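Local coordinates for protein aminoglycoside 6-adenylyltransferase (PDB 2PBE) that transfers a nucleoside monophosphate from ATP or GTP to the 6-hydroxyl of streptomycin or streptidine, giving the bacterium resistance to streptomycin, at residues Ile187-Leu192 with Met230-Val235; Trp226-Ser231 with Tyr249-Lys254; Ser165-Lys170 with Ile181-Glu186; Lys170-Asn175 with Gln239-Ser244. One frame throughout, in Å; residues are numbered along the deposited sequence.

Contact 1: Ile187-Leu192 with Met230-Val235; sequences IVRPNL and MSTYSV
The guanidinium of Arg189 lies flat against the ring of Tyr233, with the two planes only 16° apart. Its CZ stands 3.7 Å from the Tyr233 ring centroid and 25° off the ring normal, which meets the criteria for a cation-pi stack. While one face of the guanidinium is covered by the ring, its edge is turned to Thr232 and grips it side-on with two nitrogens. Arg189 NE donates to Thr232 OG1 at 2.8 Å, and Arg189 NH2 donates to Thr232 O at 2.9 Å with an N-H...O angle of 163°. Thr232 O lies in the guanidinium plane, whereas Arg189 NH2 stands above the carbonyl plane, off its lone pairs. The arginine chain runs out extended and bends at chi3, which turns one face of the planar end to Tyr233 and its NE edge to Thr232. Thr232 OG1 is also bonded to Leu229 O in the preceding helix, while a type I turn from Met230 to Tyr233 brings both partners to one arginine. On the apolar side, Leu192 CD2 meets Thr232 CG2 at 4.1 Å. Edge bonds and stack together fix the guanidinium's rotation, and the electron-rich ring and carbonyl oxygen would be expected to stabilise its positive charge.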
loop_
_atom_site.group_PDB
_atom_site.type_symbol
_atom_site.label_atom_id
_atom_site.label_comp_id
_atom_site.label_asym_id
_atom_site.label_seq_id
_atom_site.Cartn_x
_atom_site.Cartn_y
_atom_site.Cartn_z
ATOM N N ILE A 187 -16.374 -1.045 0.867
ATOM C CA ILE A 187 -16.229 -0.236 -0.334
ATOM C C ILE A 187 -15.928 1.242 -0.117
ATOM O O ILE A 187 -14.960 1.770 -0.654
ATOM C CB ILE A 187 -17.489 -0.388 -1.218
ATOM C CG1 ILE A 187 -17.656 -1.866 -1.604
ATOM C CG2 ILE A 187 -17.380 0.477 -2.475
ATOM C CD1 ILE A 187 -19.050 -2.238 -2.086
ATOM N N VAL A 188 -16.768 1.900 0.670
ATOM C CA VAL A 188 -16.593 3.321 0.913
ATOM C C VAL A 188 -15.236 3.676 1.490
ATOM O O VAL A 188 -14.481 4.390 0.841
ATOM C CB VAL A 188 -17.711 3.837 1.812
ATOM C CG1 VAL A 188 -17.494 5.299 2.152
ATOM C CG2 VAL A 188 -19.041 3.641 1.088
ATOM N N ARG A 189 -14.927 3.191 2.697
ATOM C CA ARG A 189 -13.636 3.474 3.322
ATOM C C ARG A 189 -12.467 2.991 2.461
ATOM O O ARG A 189 -11.450 3.678 2.365
ATOM C CB ARG A 189 -13.540 2.850 4.716
ATOM C CG ARG A 189 -12.315 3.316 5.480
ATOM C CD ARG A 189 -12.171 2.646 6.844
ATOM N NE ARG A 189 -13.214 3.023 7.793
ATOM C CZ ARG A 189 -14.169 2.200 8.220
ATOM N NH1 ARG A 189 -14.217 0.943 7.777
ATOM N NH2 ARG A 189 -15.065 2.627 9.097
ATOM N N PRO A 190 -12.580 1.804 1.836
ATOM C CA PRO A 190 -11.442 1.382 1.012
ATOM C C PRO A 190 -11.139 2.339 -0.145
ATOM O O PRO A 190 -9.990 2.441 -0.585
ATOM C CB PRO A 190 -11.849 -0.018 0.547
ATOM C CG PRO A 190 -12.605 -0.535 1.738
ATOM C CD PRO A 190 -13.470 0.653 2.111
ATOM N N ASN A 191 -12.151 3.047 -0.636
ATOM C CA ASN A 191 -11.892 3.987 -1.730
ATOM C C ASN A 191 -11.292 5.280 -1.174
ATOM O O ASN A 191 -10.489 5.923 -1.828
ATOM C CB ASN A 191 -13.156 4.266 -2.548
ATOM C CG ASN A 191 -13.368 3.230 -3.648
ATOM O OD1 ASN A 191 -14.053 2.228 -3.461
ATOM N ND2 ASN A 191 -12.755 3.462 -4.798
ATOM N N LEU A 192 -11.663 5.643 0.046
ATOM C CA LEU A 192 -11.097 6.819 0.682
ATOM C C LEU A 192 -9.586 6.553 0.793
ATOM O O LEU A 192 -8.760 7.432 0.525
ATOM C CB LEU A 192 -11.703 7.007 2.075
ATOM C CG LEU A 192 -10.922 7.886 3.056
ATOM C CD1 LEU A 192 -10.750 9.306 2.482
ATOM C CD2 LEU A 192 -11.664 7.936 4.392
HETATM N N MSE A 230 -8.314 6.598 11.337
HETATM C CA MSE A 230 -8.794 5.958 12.550
HETATM C C MSE A 230 -10.122 6.579 12.954
HETATM O O MSE A 230 -11.025 5.886 13.421
HETATM C CB MSE A 230 -7.794 6.100 13.713
HETATM C CG MSE A 230 -6.648 5.082 13.699
HETATM SE SE MSE A 230 -7.196 3.224 13.325
HETATM C CE MSE A 230 -6.748 3.109 11.434
ATOM N N SER A 231 -10.260 7.887 12.757
ATOM C CA SER A 231 -11.486 8.568 13.142
ATOM C C SER A 231 -12.682 8.157 12.308
ATOM O O SER A 231 -13.803 8.550 12.623
ATOM C CB SER A 231 -11.312 10.090 13.099
ATOM O OG SER A 231 -11.135 10.556 11.784
ATOM N N THR A 232 -12.458 7.372 11.257
ATOM C CA THR A 232 -13.583 6.924 10.438
ATOM C C THR A 232 -14.178 5.677 11.056
ATOM O O THR A 232 -15.129 5.109 10.532
ATOM C CB THR A 232 -13.173 6.569 9.023
ATOM O OG1 THR A 232 -12.418 5.353 9.043
ATOM C CG2 THR A 232 -12.355 7.692 8.424
ATOM N N TYR A 233 -13.592 5.225 12.150
ATOM C CA TYR A 233 -14.095 4.052 12.843
ATOM C C TYR A 233 -14.795 4.576 14.072
ATOM O O TYR A 233 -14.270 5.452 14.738
ATOM C CB TYR A 233 -12.920 3.169 13.244
ATOM C CG TYR A 233 -12.323 2.433 12.078
ATOM C CD1 TYR A 233 -12.911 1.241 11.615
ATOM C CD2 TYR A 233 -11.170 2.923 11.411
ATOM C CE1 TYR A 233 -12.370 0.532 10.508
ATOM C CE2 TYR A 233 -10.612 2.223 10.293
ATOM C CZ TYR A 233 -11.228 1.024 9.847
ATOM O OH TYR A 233 -10.749 0.336 8.746
ATOM N N SER A 234 -15.988 4.088 14.361
ATOM C CA SER A 234 -16.692 4.531 15.563
ATOM C C SER A 234 -17.480 3.345 16.111
ATOM O O SER A 234 -17.903 2.458 15.354
ATOM C CB SER A 234 -17.656 5.682 15.258
ATOM O OG SER A 234 -17.006 6.747 14.571
ATOM N N VAL A 235 -17.680 3.348 17.425
ATOM C CA VAL A 235 -18.429 2.291 18.122
ATOM C C VAL A 235 -19.809 2.015 17.479
ATOM O O VAL A 235 -20.283 2.812 16.680
ATOM C CB VAL A 235 -18.594 2.663 19.626
ATOM C CG1 VAL A 235 -17.225 2.856 20.268
ATOM C CG2 VAL A 235 -19.420 3.924 19.761
#

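Contact 2: Trp226-Ser231 with Tyr249-Lys254; sequences WEELMS and YALFRK
Glu228 and Lys254 meet because both chains run extended beyond CG. Glu228 has CG anti to its carbonyl carbon (chi1 -60°), whereas Lys254 has every side-chain torsion close to 180° and so reaches its full length across the gap. The two chains cross at about a right angle, and Lys254 NZ donates to Glu228 OE2 at 3.1 Å in a salt bridge that uses the syn lone pair of that oxygen. The other carboxylate oxygen, Glu228 OE1, is hydrogen-bonded to Tyr255 OH, so each oxygen has a partner on helix 238-263. Beneath the bridge lies Leu251, whose two methyls divide the work. Leu251 CD1 rests 3.4 Å from Glu228 O, while Leu251 CD2 touches the aliphatic root at Glu228 CB, 3.8 Å away, and lies at the same distance from Glu228 CD. The glutamate is therefore packed along its length against a leucine and held at its end by polar partners. Leu251 continues inward onto Leu192 of helix 177-204. The axes of the 226-230 and 249-254 segments come within 11.0 Å, 141° apart in direction. This is a short helix, 223-230, packed roughly antiparallel on the long helix 238-263 of the C-terminal helical bundle, with a salt bridge spanning the pair over Leu251.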
loop_
_atom_site.group_PDB
_atom_site.type_symbol
_atom_site.label_atom_id
_atom_site.label_comp_id
_atom_site.label_asym_id
_atom_site.label_seq_id
_atom_site.Cartn_x
_atom_site.Cartn_y
_atom_site.Cartn_z
ATOM N N TRP A 226 -3.152 8.774 9.705
ATOM C CA TRP A 226 -3.645 7.523 10.274
ATOM C C TRP A 226 -4.688 7.818 11.328
ATOM O O TRP A 226 -5.590 7.021 11.569
ATOM C CB TRP A 226 -2.525 6.706 10.911
ATOM C CG TRP A 226 -2.874 5.246 11.003
ATOM C CD1 TRP A 226 -3.119 4.380 9.947
ATOM C CD2 TRP A 226 -2.979 4.460 12.193
ATOM N NE1 TRP A 226 -3.358 3.105 10.411
ATOM C CE2 TRP A 226 -3.283 3.113 11.780
ATOM C CE3 TRP A 226 -2.846 4.744 13.571
ATOM C CZ2 TRP A 226 -3.451 2.052 12.705
ATOM C CZ3 TRP A 226 -3.015 3.671 14.510
ATOM C CH2 TRP A 226 -3.313 2.341 14.058
ATOM N N GLU A 227 -4.545 8.956 11.984
ATOM C CA GLU A 227 -5.511 9.327 12.992
ATOM C C GLU A 227 -6.817 9.695 12.305
ATOM O O GLU A 227 -7.897 9.428 12.830
ATOM C CB GLU A 227 -5.004 10.504 13.821
ATOM C CG GLU A 227 -4.071 10.076 14.941
ATOM C CD GLU A 227 -3.723 11.218 15.861
ATOM O OE1 GLU A 227 -4.526 12.179 15.946
ATOM O OE2 GLU A 227 -2.652 11.144 16.505
ATOM N N GLU A 228 -6.718 10.323 11.131
ATOM C CA GLU A 228 -7.906 10.711 10.390
ATOM C C GLU A 228 -8.615 9.451 9.939
ATOM O O GLU A 228 -9.837 9.347 10.020
ATOM C CB GLU A 228 -7.549 11.544 9.158
ATOM C CG GLU A 228 -6.811 12.822 9.435
ATOM C CD GLU A 228 -6.381 13.514 8.151
ATOM O OE1 GLU A 228 -5.991 12.793 7.204
ATOM O OE2 GLU A 228 -6.420 14.771 8.090
ATOM N N LEU A 229 -7.846 8.479 9.466
ATOM C CA LEU A 229 -8.445 7.242 9.012
ATOM C C LEU A 229 -9.021 6.524 10.217
ATOM O O LEU A 229 -10.088 5.926 10.134
ATOM C CB LEU A 229 -7.416 6.360 8.324
ATOM C CG LEU A 229 -8.016 5.037 7.867
ATOM C CD1 LEU A 229 -9.076 5.245 6.771
ATOM C CD2 LEU A 229 -6.903 4.162 7.367
HETATM N N MSE A 230 -8.314 6.598 11.337
HETATM C CA MSE A 230 -8.794 5.958 12.550
HETATM C C MSE A 230 -10.122 6.579 12.954
HETATM O O MSE A 230 -11.025 5.886 13.421
HETATM C CB MSE A 230 -7.794 6.100 13.713
HETATM C CG MSE A 230 -6.648 5.082 13.699
HETATM SE SE MSE A 230 -7.196 3.224 13.325
HETATM C CE MSE A 230 -6.748 3.109 11.434
ATOM N N SER A 231 -10.260 7.887 12.757
ATOM C CA SER A 231 -11.486 8.568 13.142
ATOM C C SER A 231 -12.682 8.157 12.308
ATOM O O SER A 231 -13.803 8.550 12.623
ATOM C CB SER A 231 -11.312 10.090 13.099
ATOM O OG SER A 231 -11.135 10.556 11.784
ATOM N N TYR A 249 -16.835 11.257 4.267
ATOM C CA TYR A 249 -17.210 12.326 3.339
ATOM C C TYR A 249 -16.193 13.452 3.411
ATOM O O TYR A 249 -15.589 13.838 2.403
ATOM C CB TYR A 249 -18.594 12.906 3.698
ATOM C CG TYR A 249 -19.772 12.146 3.132
ATOM C CD1 TYR A 249 -19.635 10.790 2.728
ATOM C CD2 TYR A 249 -21.038 12.767 2.986
ATOM C CE1 TYR A 249 -20.716 10.076 2.194
ATOM C CE2 TYR A 249 -22.152 12.051 2.434
ATOM C CZ TYR A 249 -21.974 10.700 2.041
ATOM O OH TYR A 249 -23.017 9.980 1.493
ATOM N N ALA A 250 -16.023 13.963 4.628
ATOM C CA ALA A 250 -15.104 15.056 4.902
ATOM C C ALA A 250 -13.710 14.748 4.388
ATOM O O ALA A 250 -13.086 15.572 3.727
ATOM C CB ALA A 250 -15.069 15.316 6.391
ATOM N N LEU A 251 -13.222 13.545 4.681
ATOM C CA LEU A 251 -11.893 13.160 4.248
ATOM C C LEU A 251 -11.782 12.907 2.757
ATOM O O LEU A 251 -10.733 13.152 2.169
ATOM C CB LEU A 251 -11.430 11.937 5.017
ATOM C CG LEU A 251 -11.036 12.260 6.458
ATOM C CD1 LEU A 251 -10.786 10.990 7.235
ATOM C CD2 LEU A 251 -9.781 13.144 6.461
ATOM N N PHE A 252 -12.857 12.426 2.139
ATOM C CA PHE A 252 -12.791 12.152 0.709
ATOM C C PHE A 252 -12.741 13.430 -0.091
ATOM O O PHE A 252 -12.092 13.482 -1.131
ATOM C CB PHE A 252 -13.991 11.327 0.223
ATOM C CG PHE A 252 -13.717 10.603 -1.061
ATOM C CD1 PHE A 252 -12.859 9.494 -1.065
ATOM C CD2 PHE A 252 -14.278 11.038 -2.275
ATOM C CE1 PHE A 252 -12.550 8.801 -2.279
ATOM C CE2 PHE A 252 -13.985 10.360 -3.516
ATOM C CZ PHE A 252 -13.114 9.236 -3.510
ATOM N N ARG A 253 -13.445 14.453 0.383
ATOM C CA ARG A 253 -13.454 15.735 -0.310
ATOM C C ARG A 253 -12.025 16.234 -0.278
ATOM O O ARG A 253 -11.440 16.561 -1.303
ATOM C CB ARG A 253 -14.364 16.750 0.402
ATOM C CG ARG A 253 -15.839 16.408 0.324
ATOM C CD ARG A 253 -16.708 17.337 1.188
ATOM N NE ARG A 253 -18.094 16.868 1.208
ATOM C CZ ARG A 253 -18.769 16.537 2.310
ATOM N NH1 ARG A 253 -18.198 16.625 3.501
ATOM N NH2 ARG A 253 -20.030 16.113 2.217
ATOM N N LYS A 254 -11.484 16.271 0.934
ATOM C CA LYS A 254 -10.136 16.730 1.177
ATOM C C LYS A 254 -9.120 16.119 0.202
ATOM O O LYS A 254 -8.467 16.839 -0.556
ATOM C CB LYS A 254 -9.746 16.407 2.621
ATOM C CG LYS A 254 -8.384 16.955 3.021
ATOM C CD LYS A 254 -8.134 16.867 4.520
ATOM C CE LYS A 254 -6.709 17.306 4.826
ATOM N NZ LYS A 254 -6.365 17.256 6.264
#

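Contact 3: Ser165-Lys170 with Ile181-Glu186; sequences STYVVK and IDHLNE
Tyr167 turns the edge of its ring to the face of His183, and its CB lies against the same imidazole. The ring planes are 75° apart with centroids separated by 5.4 Å, which identifies a T-shaped pair in which tyrosine supplies the edge. The leading atom is Tyr167 CD2, 3.8 Å from His183 NE2 and displaced toward the rim of the imidazole rather than over its middle. Closer still is Tyr167 CB, 3.6 Å from His183 CD2, so the aliphatic root of the tyrosine shares in covering the histidine. The histidine ring also meets Phe179 edge-to-face, which extends the aromatic group by one member. Deeper in the interface, Val168 CG2 fits beside His183 CB at 3.8 Å and approaches the backbone at Leu184 N, 3.9 Å away, passing the histidine in the opposite direction. No hydrogen bond joins the segments, and the fit rests on aromatic and apolar contacts. The segment axes come within 8.5 Å and run 153° apart in direction, with Val168 and His183 closest in the backbone. Such close, nearly antiparallel packing of consecutive helices, 151-173 and 177-204, joined by a short loop, is a helical hairpin.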
loop_
_atom_site.group_PDB
_atom_site.type_symbol
_atom_site.label_atom_id
_atom_site.label_comp_id
_atom_site.label_asym_id
_atom_site.label_seq_id
_atom_site.Cartn_x
_atom_site.Cartn_y
_atom_site.Cartn_z
ATOM N N SER A 165 -21.781 4.888 -1.457
ATOM C CA SER A 165 -22.030 5.654 -0.258
ATOM C C SER A 165 -23.531 5.786 0.017
ATOM O O SER A 165 -23.960 5.789 1.181
ATOM C CB SER A 165 -21.406 7.035 -0.410
ATOM O OG SER A 165 -21.540 7.756 0.781
ATOM N N THR A 166 -24.331 5.888 -1.047
ATOM C CA THR A 166 -25.785 6.012 -0.896
ATOM C C THR A 166 -26.406 4.731 -0.351
ATOM O O THR A 166 -27.510 4.748 0.203
ATOM C CB THR A 166 -26.502 6.319 -2.212
ATOM O OG1 THR A 166 -26.373 5.199 -3.093
ATOM C CG2 THR A 166 -25.936 7.559 -2.854
ATOM N N TYR A 167 -25.709 3.616 -0.550
ATOM C CA TYR A 167 -26.197 2.342 -0.055
ATOM C C TYR A 167 -26.118 2.380 1.463
ATOM O O TYR A 167 -26.983 1.852 2.144
ATOM C CB TYR A 167 -25.357 1.195 -0.610
ATOM C CG TYR A 167 -25.455 0.951 -2.121
ATOM C CD1 TYR A 167 -25.987 1.929 -3.016
ATOM C CD2 TYR A 167 -24.967 -0.262 -2.672
ATOM C CE1 TYR A 167 -26.027 1.699 -4.431
ATOM C CE2 TYR A 167 -25.008 -0.505 -4.088
ATOM C CZ TYR A 167 -25.537 0.481 -4.950
ATOM O OH TYR A 167 -25.550 0.250 -6.302
ATOM N N VAL A 168 -25.090 3.045 1.982
ATOM C CA VAL A 168 -24.898 3.169 3.426
ATOM C C VAL A 168 -25.977 4.084 4.015
ATOM O O VAL A 168 -26.465 3.884 5.136
ATOM C CB VAL A 168 -23.481 3.755 3.748
ATOM C CG1 VAL A 168 -23.239 3.805 5.252
ATOM C CG2 VAL A 168 -22.406 2.896 3.063
ATOM N N VAL A 169 -26.348 5.094 3.246
ATOM C CA VAL A 169 -27.369 6.019 3.680
ATOM C C VAL A 169 -28.708 5.275 3.795
ATOM O O VAL A 169 -29.366 5.326 4.846
ATOM C CB VAL A 169 -27.484 7.192 2.680
ATOM C CG1 VAL A 169 -28.672 8.071 3.017
ATOM C CG2 VAL A 169 -26.207 8.019 2.720
ATOM N N LYS A 170 -29.100 4.613 2.703
ATOM C CA LYS A 170 -30.341 3.837 2.629
ATOM C C LYS A 170 -30.358 2.766 3.699
ATOM O O LYS A 170 -31.416 2.416 4.219
ATOM C CB LYS A 170 -30.477 3.133 1.282
ATOM C CG LYS A 170 -30.632 4.041 0.062
ATOM C CD LYS A 170 -31.090 3.181 -1.118
ATOM C CE LYS A 170 -31.269 3.987 -2.374
ATOM N NZ LYS A 170 -29.976 4.237 -3.099
ATOM N N ILE A 181 -23.059 -1.170 7.304
ATOM C CA ILE A 181 -21.710 -1.468 7.787
ATOM C C ILE A 181 -20.856 -2.238 6.779
ATOM O O ILE A 181 -19.670 -1.960 6.612
ATOM C CB ILE A 181 -21.772 -2.267 9.113
ATOM C CG1 ILE A 181 -22.272 -1.354 10.230
ATOM C CG2 ILE A 181 -20.397 -2.807 9.491
ATOM C CD1 ILE A 181 -22.612 -2.065 11.528
ATOM N N ASP A 182 -21.448 -3.216 6.111
ATOM C CA ASP A 182 -20.678 -3.999 5.152
ATOM C C ASP A 182 -20.219 -3.148 3.967
ATOM O O ASP A 182 -19.101 -3.312 3.479
ATOM C CB ASP A 182 -21.486 -5.224 4.694
ATOM C CG ASP A 182 -21.606 -6.291 5.784
ATOM O OD1 ASP A 182 -21.900 -5.935 6.946
ATOM O OD2 ASP A 182 -21.417 -7.484 5.486
ATOM N N HIS A 183 -21.060 -2.223 3.516
ATOM C CA HIS A 183 -20.688 -1.370 2.400
ATOM C C HIS A 183 -19.665 -0.321 2.833
ATOM O O HIS A 183 -18.778 0.068 2.066
ATOM C CB HIS A 183 -21.922 -0.689 1.811
ATOM C CG HIS A 183 -22.836 -1.628 1.091
ATOM N ND1 HIS A 183 -22.381 -2.531 0.148
ATOM C CD2 HIS A 183 -24.179 -1.774 1.132
ATOM C CE1 HIS A 183 -23.406 -3.184 -0.364
ATOM N NE2 HIS A 183 -24.507 -2.744 0.215
ATOM N N LEU A 184 -19.792 0.144 4.068
ATOM C CA LEU A 184 -18.853 1.121 4.576
ATOM C C LEU A 184 -17.470 0.465 4.672
ATOM O O LEU A 184 -16.475 0.970 4.140
ATOM C CB LEU A 184 -19.279 1.601 5.961
ATOM C CG LEU A 184 -18.287 2.559 6.627
ATOM C CD1 LEU A 184 -18.265 3.878 5.869
ATOM C CD2 LEU A 184 -18.655 2.771 8.088
ATOM N N ASN A 185 -17.420 -0.666 5.356
ATOM C CA ASN A 185 -16.174 -1.368 5.551
ATOM C C ASN A 185 -15.584 -1.914 4.273
ATOM O O ASN A 185 -14.371 -1.864 4.072
ATOM C CB ASN A 185 -16.376 -2.526 6.528
ATOM C CG ASN A 185 -16.711 -2.054 7.920
ATOM O OD1 ASN A 185 -17.325 -2.779 8.698
ATOM N ND2 ASN A 185 -16.302 -0.832 8.249
ATOM N N GLU A 186 -16.430 -2.417 3.386
ATOM C CA GLU A 186 -15.909 -3.034 2.185
ATOM C C GLU A 186 -15.723 -2.192 0.954
ATOM O O GLU A 186 -14.975 -2.587 0.070
ATOM C CB GLU A 186 -16.761 -4.256 1.827
ATOM C CG GLU A 186 -16.847 -5.289 2.943
ATOM C CD GLU A 186 -17.547 -6.557 2.505
ATOM O OE1 GLU A 186 -18.664 -6.446 1.946
ATOM O OE2 GLU A 186 -16.987 -7.660 2.725
#

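Contact 4: Lys170-Asn175 with Gln239-Ser244; sequences KGLARN and QEMWKS
A water molecule bridges Leu172 and Trp242: it accepts a hydrogen bond from Trp242 NE1 at 2.9 Å and donates a weak one to Leu172 O at 3.4 Å. It lies in the indole plane, so the ring edge serves the polar bridge while one face takes Leu172. Over that face sits Leu172 CD1, 3.6 Å from the centroid of the five-membered ring and 12° off its normal, a nearly perpendicular CH-pi approach. Leu172 CB lies 3.7 Å from Trp242 CZ2, and the two side chains run past each other in opposite directions. The other leucine branch turns to the neighbouring residue: Leu172 CD2 touches CB of Met241, a selenomethionine, at 3.5 Å. With CG anti to the carbonyl carbon (chi1 -62°) and chi2 at 176°, Leu172 presents one methyl to each partner and is wedged between them. Outside the two segments, Trp242 meets Tyr282 of helix 270-283 edge-to-face, and Met241 rests on Ala180, Ile181 and Leu184 of helix 177-204. Leu172 also packs on Ala180, which places the contact where helices 151-173, 177-204, 238-263 and 270-283 meet. This is a helical bundle, the last turn of helix 151-173 packing against the first turns of helix 238-263.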
loop_
_atom_site.group_PDB
_atom_site.type_symbol
_atom_site.label_atom_id
_atom_site.label_comp_id
_atom_site.label_asym_id
_atom_site.label_seq_id
_atom_site.Cartn_x
_atom_site.Cartn_y
_atom_site.Cartn_z
ATOM N N LYS A 170 -29.100 4.613 2.703
ATOM C CA LYS A 170 -30.341 3.837 2.629
ATOM C C LYS A 170 -30.358 2.766 3.699
ATOM O O LYS A 170 -31.416 2.416 4.219
ATOM C CB LYS A 170 -30.477 3.133 1.282
ATOM C CG LYS A 170 -30.632 4.041 0.062
ATOM C CD LYS A 170 -31.090 3.181 -1.118
ATOM C CE LYS A 170 -31.269 3.987 -2.374
ATOM N NZ LYS A 170 -29.976 4.237 -3.099
ATOM N N GLY A 171 -29.186 2.216 3.997
ATOM C CA GLY A 171 -29.083 1.189 5.017
ATOM C C GLY A 171 -29.459 1.720 6.387
ATOM O O GLY A 171 -30.234 1.100 7.116
ATOM N N LEU A 172 -28.927 2.886 6.732
ATOM C CA LEU A 172 -29.195 3.509 8.018
ATOM C C LEU A 172 -30.604 4.087 8.124
ATOM O O LEU A 172 -31.160 4.159 9.221
ATOM C CB LEU A 172 -28.173 4.605 8.284
ATOM C CG LEU A 172 -26.703 4.190 8.378
ATOM C CD1 LEU A 172 -25.839 5.436 8.558
ATOM C CD2 LEU A 172 -26.491 3.228 9.530
ATOM N N ALA A 173 -31.177 4.493 6.990
ATOM C CA ALA A 173 -32.521 5.066 6.979
ATOM C C ALA A 173 -33.593 3.982 7.029
ATOM O O ALA A 173 -34.695 4.217 7.515
ATOM C CB ALA A 173 -32.708 5.927 5.749
ATOM N N ARG A 174 -33.243 2.790 6.543
ATOM C CA ARG A 174 -34.141 1.643 6.493
ATOM C C ARG A 174 -33.890 0.604 7.573
ATOM O O ARG A 174 -34.361 -0.519 7.459
ATOM C CB ARG A 174 -34.021 0.955 5.133
ATOM C CG ARG A 174 -34.703 1.673 3.990
ATOM C CD ARG A 174 -35.527 0.658 3.178
ATOM N NE ARG A 174 -36.422 1.296 2.206
ATOM C CZ ARG A 174 -37.372 0.662 1.521
ATOM N NH1 ARG A 174 -37.563 -0.639 1.705
ATOM N NH2 ARG A 174 -38.151 1.326 0.673
ATOM N N ASN A 175 -33.134 0.961 8.609
ATOM C CA ASN A 175 -32.854 0.037 9.706
ATOM C C ASN A 175 -32.124 -1.246 9.345
ATOM O O ASN A 175 -32.407 -2.313 9.887
ATOM C CB ASN A 175 -34.144 -0.314 10.426
ATOM C CG ASN A 175 -34.455 0.658 11.501
ATOM O OD1 ASN A 175 -33.727 0.756 12.484
ATOM N ND2 ASN A 175 -35.520 1.417 11.326
ATOM N N GLN A 239 -26.423 6.208 15.038
ATOM C CA GLN A 239 -25.887 7.566 14.944
ATOM C C GLN A 239 -24.382 7.549 14.771
ATOM O O GLN A 239 -23.824 8.414 14.105
ATOM C CB GLN A 239 -26.258 8.395 16.174
ATOM C CG GLN A 239 -27.744 8.393 16.505
ATOM C CD GLN A 239 -28.642 8.532 15.288
ATOM O OE1 GLN A 239 -28.552 9.506 14.542
ATOM N NE2 GLN A 239 -29.525 7.558 15.095
ATOM N N GLU A 240 -23.725 6.571 15.371
ATOM C CA GLU A 240 -22.270 6.442 15.275
ATOM C C GLU A 240 -21.890 6.149 13.846
ATOM O O GLU A 240 -20.835 6.553 13.364
ATOM C CB GLU A 240 -21.785 5.307 16.164
ATOM C CG GLU A 240 -21.968 5.567 17.642
ATOM C CD GLU A 240 -21.225 6.810 18.103
ATOM O OE1 GLU A 240 -20.016 6.910 17.808
ATOM O OE2 GLU A 240 -21.847 7.675 18.760
HETATM N N MSE A 241 -22.771 5.430 13.181
HETATM C CA MSE A 241 -22.557 5.075 11.794
HETATM C C MSE A 241 -22.658 6.290 10.890
HETATM O O MSE A 241 -21.840 6.441 9.982
HETATM C CB MSE A 241 -23.570 4.020 11.367
HETATM C CG MSE A 241 -23.091 2.600 11.604
HETATM SE SE MSE A 241 -21.430 2.222 10.615
HETATM C CE MSE A 241 -22.178 1.876 8.853
ATOM N N TRP A 242 -23.649 7.138 11.128
ATOM C CA TRP A 242 -23.815 8.340 10.326
ATOM C C TRP A 242 -22.542 9.159 10.464
ATOM O O TRP A 242 -22.064 9.757 9.498
ATOM C CB TRP A 242 -25.011 9.166 10.813
ATOM C CG TRP A 242 -26.360 8.692 10.342
ATOM C CD1 TRP A 242 -27.338 8.094 11.105
ATOM C CD2 TRP A 242 -26.898 8.807 9.025
ATOM N NE1 TRP A 242 -28.452 7.832 10.347
ATOM C CE2 TRP A 242 -28.225 8.253 9.064
ATOM C CE3 TRP A 242 -26.403 9.321 7.805
ATOM C CZ2 TRP A 242 -29.068 8.198 7.924
ATOM C CZ3 TRP A 242 -27.241 9.272 6.656
ATOM C CH2 TRP A 242 -28.571 8.705 6.735
ATOM N N LYS A 243 -22.009 9.177 11.684
ATOM C CA LYS A 243 -20.790 9.913 11.990
ATOM C C LYS A 243 -19.624 9.341 11.177
ATOM O O LYS A 243 -18.919 10.083 10.493
ATOM C CB LYS A 243 -20.525 9.826 13.500
ATOM C CG LYS A 243 -19.346 10.659 14.006
ATOM C CD LYS A 243 -19.337 10.802 15.534
ATOM C CE LYS A 243 -19.172 9.485 16.284
ATOM N NZ LYS A 243 -19.028 9.744 17.760
ATOM N N SER A 244 -19.433 8.033 11.230
ATOM C CA SER A 244 -18.359 7.397 10.479
ATOM C C SER A 244 -18.460 7.765 9.001
ATOM O O SER A 244 -17.467 8.107 8.377
ATOM C CB SER A 244 -18.434 5.878 10.618
ATOM O OG SER A 244 -18.009 5.453 11.900
HETATM O O HOH W 1 -31.014 6.896 11.209
#

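In the fold
All four contacts lie in the helical part of the chain. Helix 151-173 serves contacts 3 and 4, helix 177-204 contacts 1 and 3, and helix 238-263 contacts 2 and 4; contacts 1 and 2 share Met230 and Ser231, where helix 223-230 passes into the loop. Along the chain contact 3 closes before contacts 1 and 2 open, whereas contact 4 encloses 1 and crosses 2 and 3. Centres of 1 and 2 are about 8 Å apart, those of 2 and 4 about 18 Å. Every pair but 2 and 4 touches directly; between 2 and 3 a probable hydrogen bond links Tyr249 OH and Ser165 OG, 2.8 Å apart. The evidence describes one continuous bundle, with the 230-235 loop packed onto it.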